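Local coordinates for iron aquisition yersiniabactin synthesis enzyme, YbtT (Escherichia coli, PDB 6BA9), which hydrolyses thioesters with low specificity as a type II thioesterase, sustaining assembly of the metallophore yersiniabactin, at residues 87-92 with 227-232; 130-133 with 139-142; 135-140 with 167-172; 141-146 with 197-202; 205-210 with 217-222. The protein carries 1 engineered substitution. One frame throughout, in Å; residues are numbered along the deposited sequence.

Contact 1: residues 87-92 with 227-232; sequences AGHAMG and FYPIQQ. Engineered in segment 87-92: A90 (natural residue Ser).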
# COMPACT_ATOMS: atom_id res chain seq x y z
N ALA A 87 -0.10 3.20 5.93
CA ALA A 87 0.50 3.60 4.67
C ALA A 87 0.31 2.51 3.63
O ALA A 87 0.20 1.32 3.96
CB ALA A 87 1.99 3.84 4.84
N GLY A 88 0.28 2.90 2.36
CA GLY A 88 0.26 1.93 1.28
C GLY A 88 0.73 2.54 -0.00
O GLY A 88 0.58 3.74 -0.22
N HIS A 89 1.32 1.71 -0.87
CA HIS A 89 1.81 2.11 -2.18
C HIS A 89 1.05 1.34 -3.25
O HIS A 89 0.93 0.11 -3.17
CB HIS A 89 3.31 1.82 -2.30
CG HIS A 89 3.93 2.38 -3.54
ND1 HIS A 89 4.08 3.74 -3.75
CD2 HIS A 89 4.44 1.77 -4.63
CE1 HIS A 89 4.69 3.93 -4.91
NE2 HIS A 89 4.90 2.75 -5.47
N ALA A 90 0.56 2.05 -4.25
CA ALA A 90 -0.15 1.47 -5.39
C ALA A 90 -1.36 0.69 -4.86
O ALA A 90 -2.16 1.28 -4.12
CB ALA A 90 0.82 0.72 -6.31
N MET A 91 -1.51 -0.60 -5.15
CA MET A 91 -2.63 -1.36 -4.60
C MET A 91 -2.73 -1.17 -3.09
O MET A 91 -3.83 -1.14 -2.52
CB MET A 91 -2.44 -2.85 -4.89
CG MET A 91 -3.32 -3.79 -4.12
SD MET A 91 -2.94 -5.49 -4.57
CE MET A 91 -4.06 -6.36 -3.49
N GLY A 92 -1.58 -1.14 -2.41
CA GLY A 92 -1.59 -1.02 -0.97
C GLY A 92 -2.22 0.27 -0.48
O GLY A 92 -2.77 0.30 0.62
N PHE A 227 9.14 2.42 -7.88
CA PHE A 227 9.59 1.73 -6.68
C PHE A 227 10.32 2.64 -5.69
O PHE A 227 11.06 2.16 -4.83
CB PHE A 227 10.39 0.48 -7.07
CG PHE A 227 9.52 -0.54 -7.78
CD1 PHE A 227 8.66 -1.34 -7.06
CD2 PHE A 227 9.49 -0.60 -9.16
CE1 PHE A 227 7.82 -2.24 -7.70
CE2 PHE A 227 8.66 -1.49 -9.80
CZ PHE A 227 7.83 -2.31 -9.08
N TYR A 228 10.05 3.94 -5.76
CA TYR A 228 10.66 4.89 -4.84
C TYR A 228 10.51 4.54 -3.35
O TYR A 228 11.40 4.87 -2.57
CB TYR A 228 10.23 6.34 -5.13
CG TYR A 228 8.76 6.66 -4.89
CD1 TYR A 228 8.27 6.89 -3.62
CD2 TYR A 228 7.88 6.77 -5.96
CE1 TYR A 228 6.92 7.17 -3.40
CE2 TYR A 228 6.53 7.06 -5.76
CZ TYR A 228 6.07 7.26 -4.48
OH TYR A 228 4.73 7.54 -4.33
N PRO A 229 9.43 3.88 -2.88
CA PRO A 229 9.40 3.59 -1.43
C PRO A 229 10.55 2.73 -0.96
O PRO A 229 10.98 2.84 0.20
CB PRO A 229 8.04 2.91 -1.23
CG PRO A 229 7.19 3.46 -2.34
CD PRO A 229 8.15 3.53 -3.53
N ILE A 230 11.04 1.86 -1.84
CA ILE A 230 12.14 0.95 -1.54
C ILE A 230 13.47 1.55 -2.00
O ILE A 230 14.41 1.65 -1.21
CB ILE A 230 11.86 -0.42 -2.20
CG1 ILE A 230 10.63 -1.05 -1.53
CG2 ILE A 230 13.08 -1.32 -2.09
CD1 ILE A 230 9.99 -2.15 -2.38
N GLN A 231 13.53 1.99 -3.25
CA GLN A 231 14.79 2.49 -3.81
C GLN A 231 15.17 3.86 -3.24
O GLN A 231 16.36 4.20 -3.23
CB GLN A 231 14.66 2.57 -5.33
CG GLN A 231 14.29 1.24 -5.97
CD GLN A 231 15.42 0.24 -5.91
OE1 GLN A 231 16.56 0.59 -6.17
NE2 GLN A 231 15.11 -0.99 -5.55
N GLN A 232 14.20 4.64 -2.79
CA GLN A 232 14.43 5.94 -2.17
C GLN A 232 13.80 5.94 -0.77
O GLN A 232 13.11 6.89 -0.38
CB GLN A 232 13.86 7.05 -3.05
CG GLN A 232 14.47 7.14 -4.45
CD GLN A 232 15.95 7.39 -4.42
OE1 GLN A 232 16.47 8.08 -3.54
NE2 GLN A 232 16.65 6.84 -5.41
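H89 meets Y228 and P229 in a buried cluster of three rings, two aromatic and one proline, beside the nucleophile elbow of an alpha/beta-hydrolase fold, the turn between strand 84-89 and helix 91-105. Across the contact, two side chains meet the imidazole. P229 lies over one face in a CH-pi contact, its CG 3.5 Å from the centroid of the H89 ring and 16° off the ring normal. Y228 approaches at the rim instead. Here the H89 edge faces the phenol ring in a T-shaped pair, with planes at 84° and H89 CE1 3.6 Å from Y228 CZ. With CG of H89 anti to its own backbone N (chi1 -172°), the ring reaches out from the strand end to helix 228-231. Polar partners fix its rotation: NE2 is bonded to H226 O and ND1 to S116 OG, and that same hydroxyl is also bonded to Y228 OH. The adjoining A90 is an engineered residue in the position of the natural serine of a G-x-S-x-G elbow, and it retains the positive phi characteristic of the nucleophile there. D198 and H226, hydrogen-bonded to each other, are consistent with the other two members of a catalytic triad. Around this centre, A87 and G88 join strands 16-20 and 112-116 through backbone hydrogen bonds, H89 also touches M19 of strand 16-20, and M91 packs against helices 63-77 and 155-174.

Contact 2: residues 130-133 with 139-142; sequences SHRD and AELI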
# COMPACT_ATOMS: atom_id res chain seq x y z
N SER A 130 -5.53 -7.01 -16.22
CA SER A 130 -6.34 -8.19 -15.90
C SER A 130 -6.98 -8.81 -17.13
O SER A 130 -7.33 -10.00 -17.10
CB SER A 130 -7.47 -7.83 -14.94
OG SER A 130 -6.98 -7.57 -13.66
N HIS A 131 -7.21 -8.04 -18.18
CA HIS A 131 -7.85 -8.54 -19.38
C HIS A 131 -6.89 -9.21 -20.34
O HIS A 131 -7.30 -9.63 -21.43
CB HIS A 131 -8.55 -7.39 -20.10
CG HIS A 131 -7.61 -6.32 -20.56
ND1 HIS A 131 -6.95 -5.49 -19.68
CD2 HIS A 131 -7.20 -5.96 -21.80
CE1 HIS A 131 -6.18 -4.66 -20.35
NE2 HIS A 131 -6.31 -4.92 -21.64
N ARG A 132 -5.61 -9.31 -20.00
CA ARG A 132 -4.59 -9.78 -20.91
C ARG A 132 -4.27 -11.26 -20.71
O ARG A 132 -4.39 -11.80 -19.60
CB ARG A 132 -3.29 -8.97 -20.74
CG ARG A 132 -3.50 -7.49 -20.85
CD ARG A 132 -2.17 -6.75 -20.78
NE ARG A 132 -2.39 -5.32 -20.72
CZ ARG A 132 -2.34 -4.49 -21.76
NH1 ARG A 132 -2.06 -4.95 -22.98
NH2 ARG A 132 -2.59 -3.20 -21.57
N ASP A 133 -3.87 -11.91 -21.79
CA ASP A 133 -3.40 -13.29 -21.70
C ASP A 133 -2.04 -13.34 -20.99
O ASP A 133 -1.42 -12.31 -20.68
CB ASP A 133 -3.43 -13.97 -23.08
CG ASP A 133 -2.32 -13.52 -24.03
OD1 ASP A 133 -1.42 -12.74 -23.65
OD2 ASP A 133 -2.31 -14.01 -25.19
N ALA A 139 4.45 -9.36 -19.92
CA ALA A 139 5.16 -8.23 -20.54
C ALA A 139 4.85 -6.94 -19.81
O ALA A 139 5.75 -6.13 -19.57
CB ALA A 139 4.81 -8.11 -22.01
N GLU A 140 3.59 -6.74 -19.42
CA GLU A 140 3.24 -5.54 -18.65
C GLU A 140 3.94 -5.53 -17.30
O GLU A 140 4.45 -4.49 -16.87
CB GLU A 140 1.72 -5.44 -18.45
CG GLU A 140 0.92 -5.22 -19.74
CD GLU A 140 1.28 -3.94 -20.46
OE1 GLU A 140 1.32 -2.88 -19.81
OE2 GLU A 140 1.57 -3.98 -21.68
N LEU A 141 3.98 -6.67 -16.61
CA LEU A 141 4.66 -6.75 -15.32
C LEU A 141 6.14 -6.41 -15.45
O LEU A 141 6.69 -5.69 -14.61
CB LEU A 141 4.56 -8.15 -14.74
CG LEU A 141 3.26 -8.68 -14.18
CD1 LEU A 141 3.52 -10.10 -13.77
CD2 LEU A 141 2.85 -7.84 -13.00
N ILE A 142 6.80 -6.94 -16.48
CA ILE A 142 8.21 -6.65 -16.66
C ILE A 142 8.40 -5.17 -16.92
O ILE A 142 9.30 -4.53 -16.35
CB ILE A 142 8.79 -7.53 -17.79
CG1 ILE A 142 8.83 -8.99 -17.36
CG2 ILE A 142 10.18 -7.04 -18.18
CD1 ILE A 142 9.04 -9.94 -18.54
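R132 lays its side chain across that of E140, and its course from CB outward gives a worked example of a stacked, long-range ion pair. CB starts beside the helix backbone, 3.8 Å from F137 N. CG then passes over the centre of the H131 ring, one face of which it covers. From CG to NE the chain is extended, and CD arrives 3.6 Å from E140 CG. NE lies at 3.5 Å from E140 CG, while its hydrogen bond goes to Q128 O earlier in the same loop. This loop follows strand 112-116 and leads into helix 134-144, probably part of the helical insertion that forms a lid over the alpha/beta-hydrolase core in related thioesterases. D133 is the N-cap of that helix, its OD1 accepting from D136 N. Further out, the guanidinium carbon CZ sits 3.9 Å from E140 CD. The guanidinium and carboxylate planes are stacked, only 18° from parallel, and H131 NE2 covers the opposite face of the arginine group, which is therefore sandwiched. At the tip, R132 NH1 is 4.0 Å from E140 OE2: a long salt bridge in which the oxygen stands well out of the guanidinium plane and no N-H points at it. E140 bends at chi2 (-61°) to present its carboxylate flat, and its OE1 makes a salt bridge with R127 NH1.

Contact 3: residues 135-140 with 167-172; sequences ADFIAE and ADFYAT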
# COMPACT_ATOMS: atom_id res chain seq x y z
N ALA A 135 1.07 -14.14 -21.66
CA ALA A 135 2.27 -13.53 -22.20
C ALA A 135 2.20 -12.02 -22.11
O ALA A 135 3.19 -11.36 -21.76
CB ALA A 135 2.48 -13.97 -23.65
N ASP A 136 1.04 -11.45 -22.46
CA ASP A 136 0.89 -10.00 -22.44
C ASP A 136 0.88 -9.48 -21.01
O ASP A 136 1.43 -8.40 -20.73
CB ASP A 136 -0.39 -9.57 -23.17
CG ASP A 136 -0.29 -9.74 -24.66
OD1 ASP A 136 0.82 -10.02 -25.15
OD2 ASP A 136 -1.33 -9.60 -25.34
N PHE A 137 0.24 -10.23 -20.10
CA PHE A 137 0.26 -9.89 -18.67
C PHE A 137 1.69 -9.79 -18.16
O PHE A 137 2.08 -8.80 -17.52
CB PHE A 137 -0.53 -10.96 -17.91
CG PHE A 137 -0.76 -10.65 -16.43
CD1 PHE A 137 -1.96 -10.13 -15.98
CD2 PHE A 137 0.22 -10.93 -15.50
CE1 PHE A 137 -2.16 -9.86 -14.62
CE2 PHE A 137 0.02 -10.67 -14.15
CZ PHE A 137 -1.18 -10.14 -13.72
N ILE A 138 2.51 -10.80 -18.47
CA ILE A 138 3.91 -10.81 -18.03
C ILE A 138 4.69 -9.66 -18.65
O ILE A 138 5.49 -9.02 -17.97
CB ILE A 138 4.54 -12.17 -18.34
CG1 ILE A 138 3.94 -13.21 -17.38
CG2 ILE A 138 6.04 -12.10 -18.21
CD1 ILE A 138 4.32 -14.64 -17.68
N ALA A 139 4.45 -9.36 -19.92
CA ALA A 139 5.16 -8.23 -20.54
C ALA A 139 4.85 -6.94 -19.81
O ALA A 139 5.75 -6.13 -19.57
CB ALA A 139 4.81 -8.11 -22.01
N GLU A 140 3.59 -6.74 -19.42
CA GLU A 140 3.24 -5.54 -18.65
C GLU A 140 3.94 -5.53 -17.30
O GLU A 140 4.45 -4.49 -16.87
CB GLU A 140 1.72 -5.44 -18.45
CG GLU A 140 0.92 -5.22 -19.74
CD GLU A 140 1.28 -3.94 -20.46
OE1 GLU A 140 1.32 -2.88 -19.81
OE2 GLU A 140 1.57 -3.98 -21.68
N ALA A 167 -4.67 -12.49 -9.12
CA ALA A 167 -5.60 -12.17 -8.04
C ALA A 167 -5.38 -10.74 -7.55
O ALA A 167 -6.33 -9.95 -7.42
CB ALA A 167 -5.44 -13.16 -6.89
N ASP A 168 -4.12 -10.38 -7.31
CA ASP A 168 -3.81 -9.04 -6.82
C ASP A 168 -4.23 -7.98 -7.84
O ASP A 168 -4.86 -6.97 -7.50
CB ASP A 168 -2.30 -8.87 -6.56
CG ASP A 168 -1.77 -9.66 -5.37
OD1 ASP A 168 -2.50 -10.37 -4.66
OD2 ASP A 168 -0.53 -9.57 -5.17
N PHE A 169 -3.86 -8.18 -9.11
CA PHE A 169 -4.17 -7.19 -10.14
C PHE A 169 -5.67 -7.11 -10.41
O PHE A 169 -6.20 -6.02 -10.67
CB PHE A 169 -3.33 -7.42 -11.39
CG PHE A 169 -1.97 -6.78 -11.31
CD1 PHE A 169 -1.81 -5.47 -11.72
CD2 PHE A 169 -0.88 -7.47 -10.84
CE1 PHE A 169 -0.57 -4.87 -11.64
CE2 PHE A 169 0.37 -6.84 -10.76
CZ PHE A 169 0.49 -5.57 -11.17
N TYR A 170 -6.38 -8.24 -10.33
CA TYR A 170 -7.83 -8.19 -10.45
C TYR A 170 -8.43 -7.37 -9.31
O TYR A 170 -9.29 -6.51 -9.54
CB TYR A 170 -8.46 -9.58 -10.52
CG TYR A 170 -9.97 -9.47 -10.62
CD1 TYR A 170 -10.77 -9.42 -9.47
CD2 TYR A 170 -10.59 -9.34 -11.84
CE1 TYR A 170 -12.12 -9.26 -9.56
CE2 TYR A 170 -11.96 -9.20 -11.94
CZ TYR A 170 -12.71 -9.15 -10.81
OH TYR A 170 -14.09 -8.99 -10.89
N ALA A 171 -7.96 -7.58 -8.09
CA ALA A 171 -8.47 -6.80 -6.96
C ALA A 171 -8.26 -5.32 -7.19
O ALA A 171 -9.16 -4.50 -6.98
CB ALA A 171 -7.77 -7.23 -5.67
N THR A 172 -7.04 -4.94 -7.57
CA THR A 172 -6.72 -3.53 -7.63
C THR A 172 -7.39 -2.84 -8.82
O THR A 172 -7.72 -1.66 -8.72
CB THR A 172 -5.19 -3.32 -7.61
OG1 THR A 172 -4.89 -1.95 -7.34
CG2 THR A 172 -4.54 -3.66 -8.92
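The backbones of segments 135-140 and 167-172 stay well apart, their closest CA atoms, those of F137 and F169, lying 10.0 Å from each other. Both segments are regular helix, with backbone bonds such as E140 N to D136 O and T172 N to D168 O, so the gap must be spanned by long side chains. F137 and F169 do this. The F137 ring, set by a chi1 of -172°, ends closer to the other helix than its first bond would suggest. Its CZ reaches F169 CD2 at 3.9 Å and F169 CB at 4.2 Å. The two rings form an offset edge-to-face pair, the edge of F137 toward the face of F169, with planes at 84° and ring centroids 5.7 Å apart. Helices 134-144 and 155-174 follow each other in the chain between strands 112-116 and 190-195, where thioesterases of this fold commonly carry their lid insertion. L129, L162 and L165 add aliphatic contacts around F137, and R166 engages its ring in a cation-pi interaction. On the other helix, F169 also packs through CE2 on CD2 of L141, one turn further along helix 134-144.

Contact 4: residues 141-146 with 197-202; sequences LIDIGG and HDREAS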
# COMPACT_ATOMS: atom_id res chain seq x y z
N LEU A 141 3.98 -6.67 -16.61
CA LEU A 141 4.66 -6.75 -15.32
C LEU A 141 6.14 -6.41 -15.45
O LEU A 141 6.69 -5.69 -14.61
CB LEU A 141 4.56 -8.15 -14.74
CG LEU A 141 3.26 -8.68 -14.18
CD1 LEU A 141 3.52 -10.10 -13.77
CD2 LEU A 141 2.85 -7.84 -13.00
N ILE A 142 6.80 -6.94 -16.48
CA ILE A 142 8.21 -6.65 -16.66
C ILE A 142 8.40 -5.17 -16.92
O ILE A 142 9.30 -4.53 -16.35
CB ILE A 142 8.79 -7.53 -17.79
CG1 ILE A 142 8.83 -8.99 -17.36
CG2 ILE A 142 10.18 -7.04 -18.18
CD1 ILE A 142 9.04 -9.94 -18.54
N ASP A 143 7.53 -4.58 -17.74
CA ASP A 143 7.60 -3.14 -18.01
C ASP A 143 7.45 -2.33 -16.73
O ASP A 143 8.17 -1.35 -16.53
CB ASP A 143 6.55 -2.72 -19.05
CG ASP A 143 6.74 -1.29 -19.51
OD1 ASP A 143 7.90 -0.82 -19.54
OD2 ASP A 143 5.76 -0.65 -19.87
N ILE A 144 6.53 -2.72 -15.84
CA ILE A 144 6.38 -1.99 -14.58
C ILE A 144 7.71 -1.94 -13.84
O ILE A 144 8.08 -0.90 -13.27
CB ILE A 144 5.26 -2.63 -13.72
CG1 ILE A 144 3.89 -2.39 -14.36
CG2 ILE A 144 5.26 -2.03 -12.32
CD1 ILE A 144 2.78 -3.27 -13.77
N GLY A 145 8.42 -3.05 -13.81
CA GLY A 145 9.79 -3.06 -13.31
C GLY A 145 10.09 -3.99 -12.16
O GLY A 145 11.24 -4.04 -11.72
N GLY A 146 9.14 -4.75 -11.65
CA GLY A 146 9.42 -5.63 -10.54
C GLY A 146 9.33 -7.11 -10.87
O GLY A 146 9.00 -7.91 -9.99
N HIS A 197 9.23 10.38 -11.51
CA HIS A 197 9.29 9.63 -12.75
C HIS A 197 8.57 8.30 -12.61
O HIS A 197 8.98 7.29 -13.18
CB HIS A 197 10.74 9.45 -13.20
CG HIS A 197 11.40 10.75 -13.53
ND1 HIS A 197 11.88 11.61 -12.57
CD2 HIS A 197 11.62 11.37 -14.72
CE1 HIS A 197 12.38 12.69 -13.14
NE2 HIS A 197 12.24 12.56 -14.45
N ASP A 198 7.49 8.28 -11.82
CA ASP A 198 6.68 7.08 -11.63
C ASP A 198 5.74 6.94 -12.82
O ASP A 198 4.76 7.69 -12.95
CB ASP A 198 5.89 7.18 -10.32
CG ASP A 198 5.05 5.96 -10.04
OD1 ASP A 198 4.90 5.08 -10.92
OD2 ASP A 198 4.54 5.83 -8.90
N ARG A 199 6.04 5.99 -13.71
CA ARG A 199 5.24 5.82 -14.92
C ARG A 199 3.87 5.21 -14.65
O ARG A 199 3.03 5.20 -15.55
CB ARG A 199 6.00 4.96 -15.92
CG ARG A 199 7.20 5.67 -16.51
CD ARG A 199 7.96 4.77 -17.47
NE ARG A 199 8.35 3.53 -16.82
CZ ARG A 199 8.05 2.31 -17.25
NH1 ARG A 199 7.41 2.12 -18.40
NH2 ARG A 199 8.42 1.26 -16.53
N GLU A 200 3.62 4.72 -13.43
CA GLU A 200 2.36 4.07 -13.11
C GLU A 200 1.33 5.00 -12.48
O GLU A 200 0.14 4.68 -12.52
CB GLU A 200 2.59 2.89 -12.14
CG GLU A 200 3.68 1.92 -12.58
CD GLU A 200 3.52 1.47 -14.00
OE1 GLU A 200 2.37 1.25 -14.46
OE2 GLU A 200 4.55 1.37 -14.70
N ALA A 201 1.74 6.11 -11.89
CA ALA A 201 0.80 7.00 -11.20
C ALA A 201 1.32 8.42 -11.31
O ALA A 201 2.26 8.83 -10.63
CB ALA A 201 0.61 6.62 -9.74
N SER A 202 0.67 9.18 -12.18
CA SER A 202 1.05 10.56 -12.40
C SER A 202 0.64 11.44 -11.21
O SER A 202 -0.19 11.08 -10.38
CB SER A 202 0.36 11.09 -13.65
OG SER A 202 -1.04 11.19 -13.41
O HOH W 1 6.99 1.61 -13.75
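D143 O takes the shortest direct bond between the two segments, from R199 NH2 at 2.6 Å, an arginine side chain reaching a carbonyl at the C-terminal end of helix 134-144. The arginine belongs to the loop after strand 190-195 of the alpha/beta-hydrolase fold, the loop that carries D198; an Asx turn forms there, D198 OD1 accepting from E200 N at 2.8 Å. R199 grips D143 end-on with both terminal nitrogens. NH2 keeps the backbone oxygen close to the guanidinium plane, although the donor is tilted 31° from the carbonyl plane. NH1 takes the side chain, meeting D143 OD1 at 3.2 Å from above the carboxylate plane in a looser bond that completes a salt bridge. A chi1 of -171° folds the carboxylate of D143 back beside its own carbonyl group, where one guanidinium can serve both. D143 OD2 and E200 OE1 each pair with R127, a second positive charge that probably eases the proximity of the two acids. I144 CG1 lies against the E200 carboxylate, 3.8 Å from OE2 of E200, and one water bridges the two segments, donating to I144 O at 2.8 Å and to E200 OE2 at 2.6 Å.

Contact 5: residues 205-210 with 217-222; sequences QVDAWR and TGPVVI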
# COMPACT_ATOMS: atom_id res chain seq x y z
N GLN A 205 -3.10 11.86 -11.24
CA GLN A 205 -3.83 10.70 -10.74
C GLN A 205 -3.81 10.64 -9.20
O GLN A 205 -4.81 10.24 -8.58
CB GLN A 205 -3.24 9.42 -11.35
CG GLN A 205 -3.51 9.21 -12.86
CD GLN A 205 -4.89 8.65 -13.18
OE1 GLN A 205 -5.84 9.41 -13.30
NE2 GLN A 205 -4.99 7.32 -13.37
N VAL A 206 -2.69 11.02 -8.59
CA VAL A 206 -2.58 11.01 -7.13
C VAL A 206 -3.31 12.20 -6.52
O VAL A 206 -4.00 12.07 -5.51
CB VAL A 206 -1.10 10.94 -6.71
CG1 VAL A 206 -0.99 10.95 -5.21
CG2 VAL A 206 -0.43 9.70 -7.28
N ASP A 207 -3.19 13.38 -7.15
CA ASP A 207 -3.83 14.58 -6.64
C ASP A 207 -5.34 14.42 -6.50
O ASP A 207 -5.95 15.05 -5.63
CB ASP A 207 -3.51 15.75 -7.58
CG ASP A 207 -4.02 17.07 -7.06
OD1 ASP A 207 -3.59 17.50 -5.98
OD2 ASP A 207 -4.87 17.67 -7.76
N ALA A 208 -5.95 13.61 -7.37
CA ALA A 208 -7.38 13.37 -7.33
C ALA A 208 -7.86 12.73 -6.03
O ALA A 208 -9.07 12.72 -5.75
CB ALA A 208 -7.76 12.51 -8.53
N TRP A 209 -6.94 12.22 -5.21
CA TRP A 209 -7.35 11.73 -3.90
C TRP A 209 -7.92 12.82 -3.02
O TRP A 209 -8.61 12.52 -2.03
CB TRP A 209 -6.17 11.08 -3.19
CG TRP A 209 -5.90 9.63 -3.55
CD1 TRP A 209 -5.01 9.16 -4.46
CD2 TRP A 209 -6.51 8.48 -2.96
NE1 TRP A 209 -5.03 7.79 -4.49
CE2 TRP A 209 -5.94 7.34 -3.57
CE3 TRP A 209 -7.48 8.30 -1.98
CZ2 TRP A 209 -6.31 6.05 -3.23
CZ3 TRP A 209 -7.85 7.01 -1.64
CH2 TRP A 209 -7.26 5.91 -2.26
N ARG A 210 -7.67 14.09 -3.33
CA ARG A 210 -8.22 15.16 -2.51
C ARG A 210 -9.74 15.17 -2.54
O ARG A 210 -10.34 15.77 -1.65
CB ARG A 210 -7.63 16.51 -2.93
CG ARG A 210 -6.13 16.64 -2.65
CD ARG A 210 -5.57 18.04 -2.96
NE ARG A 210 -5.72 18.35 -4.38
CZ ARG A 210 -6.68 19.10 -4.91
NH1 ARG A 210 -7.58 19.67 -4.13
NH2 ARG A 210 -6.72 19.27 -6.22
N THR A 217 -2.47 16.75 2.77
CA THR A 217 -1.31 17.48 2.31
C THR A 217 -0.72 16.73 1.13
O THR A 217 -0.61 15.50 1.18
CB THR A 217 -0.25 17.54 3.40
OG1 THR A 217 -0.77 18.20 4.57
CG2 THR A 217 0.99 18.31 2.91
N GLY A 218 -0.30 17.46 0.11
CA GLY A 218 0.34 16.88 -1.05
C GLY A 218 -0.47 17.02 -2.33
O GLY A 218 -1.49 17.72 -2.36
N PRO A 219 -0.04 16.36 -3.42
CA PRO A 219 1.09 15.41 -3.45
C PRO A 219 2.44 16.04 -3.16
O PRO A 219 2.74 17.17 -3.58
CB PRO A 219 1.05 14.86 -4.89
CG PRO A 219 -0.38 15.11 -5.37
CD PRO A 219 -0.78 16.38 -4.69
N VAL A 220 3.23 15.31 -2.38
CA VAL A 220 4.64 15.59 -2.19
C VAL A 220 5.41 14.64 -3.10
O VAL A 220 5.16 13.43 -3.09
CB VAL A 220 5.04 15.41 -0.71
CG1 VAL A 220 6.56 15.51 -0.53
CG2 VAL A 220 4.29 16.43 0.19
N VAL A 221 6.29 15.20 -3.92
CA VAL A 221 6.99 14.46 -4.96
C VAL A 221 8.30 13.91 -4.39
O VAL A 221 9.14 14.67 -3.90
CB VAL A 221 7.26 15.35 -6.19
CG1 VAL A 221 8.01 14.56 -7.27
CG2 VAL A 221 5.99 15.90 -6.75
N ILE A 222 8.47 12.61 -4.48
CA ILE A 222 9.73 11.94 -4.19
C ILE A 222 10.42 11.66 -5.52
O ILE A 222 9.80 11.18 -6.47
CB ILE A 222 9.47 10.65 -3.38
CG1 ILE A 222 8.90 11.04 -2.00
CG2 ILE A 222 10.74 9.81 -3.28
CD1 ILE A 222 8.56 9.89 -1.12
O HOH W 2 -2.54 19.62 -4.95
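D207 overlaps the ring of P219, crossing it at about a right angle with its CB 3.9 Å from P219 CG and its OD1 3.3 Å from P219 CD. Rotation about the first side-chain bond (chi1 -175°) brings the carboxylate nearer to the strand than the base of the side chain. P219 also presses on the helix backbone: its CG is 3.7 Å from D207 CA. V206, a buried residue, adds an apolar touch, CG1 to P219 CG, and both V206 and P219 pack on C194. Strand 190-195, helix 203-207 and strand 216-222 form one beta-alpha-beta unit, and this contact joins its helix to the last strand, an outermost strand of the sheet. The peptide bond before P219 is cis, G218 ahead of it has a positive phi, and the proline points toward the helix. The aspartate is held from the other direction by R210, which grips it side-on. R210 NE bonds to D207 OD1 at 2.8 Å, from above the carboxylate plane, and R210 NH2 bonds to D207 OD2 at 2.9 Å on the syn side; both bonds are nearly straight. A water donates to D207 OD1 at 2.6 Å and, weakly, to G218 O. With R210 and the water both donating to OD1, the carboxylate probably stays ionised although D207 is buried, and its negative oxygen would draw on the slightly positive hydrogens of P219 CD.

In the fold
Contact 1 is the buried one, close to the centre of the chain and built from rings, the imidazole nitrogens being bonded to residues outside the two segments. Contacts 2 and 4 lie at the surface and work through charge, stacked and long in contact 2, short and directed in contact 4. Contacts 3 and 5 are partly buried, the former purely aromatic, the latter a proline against an ion-paired acid. Contacts 2, 3 and 4 all use helix 134-144, joining it to a preceding loop, helix 155-174 and the loop after strand 190-195. Contact 4 meets contact 1 where F227 packs on I144 and G145. Contact 5, on the sheet's edge, touches contact 1 through I222 and Y228.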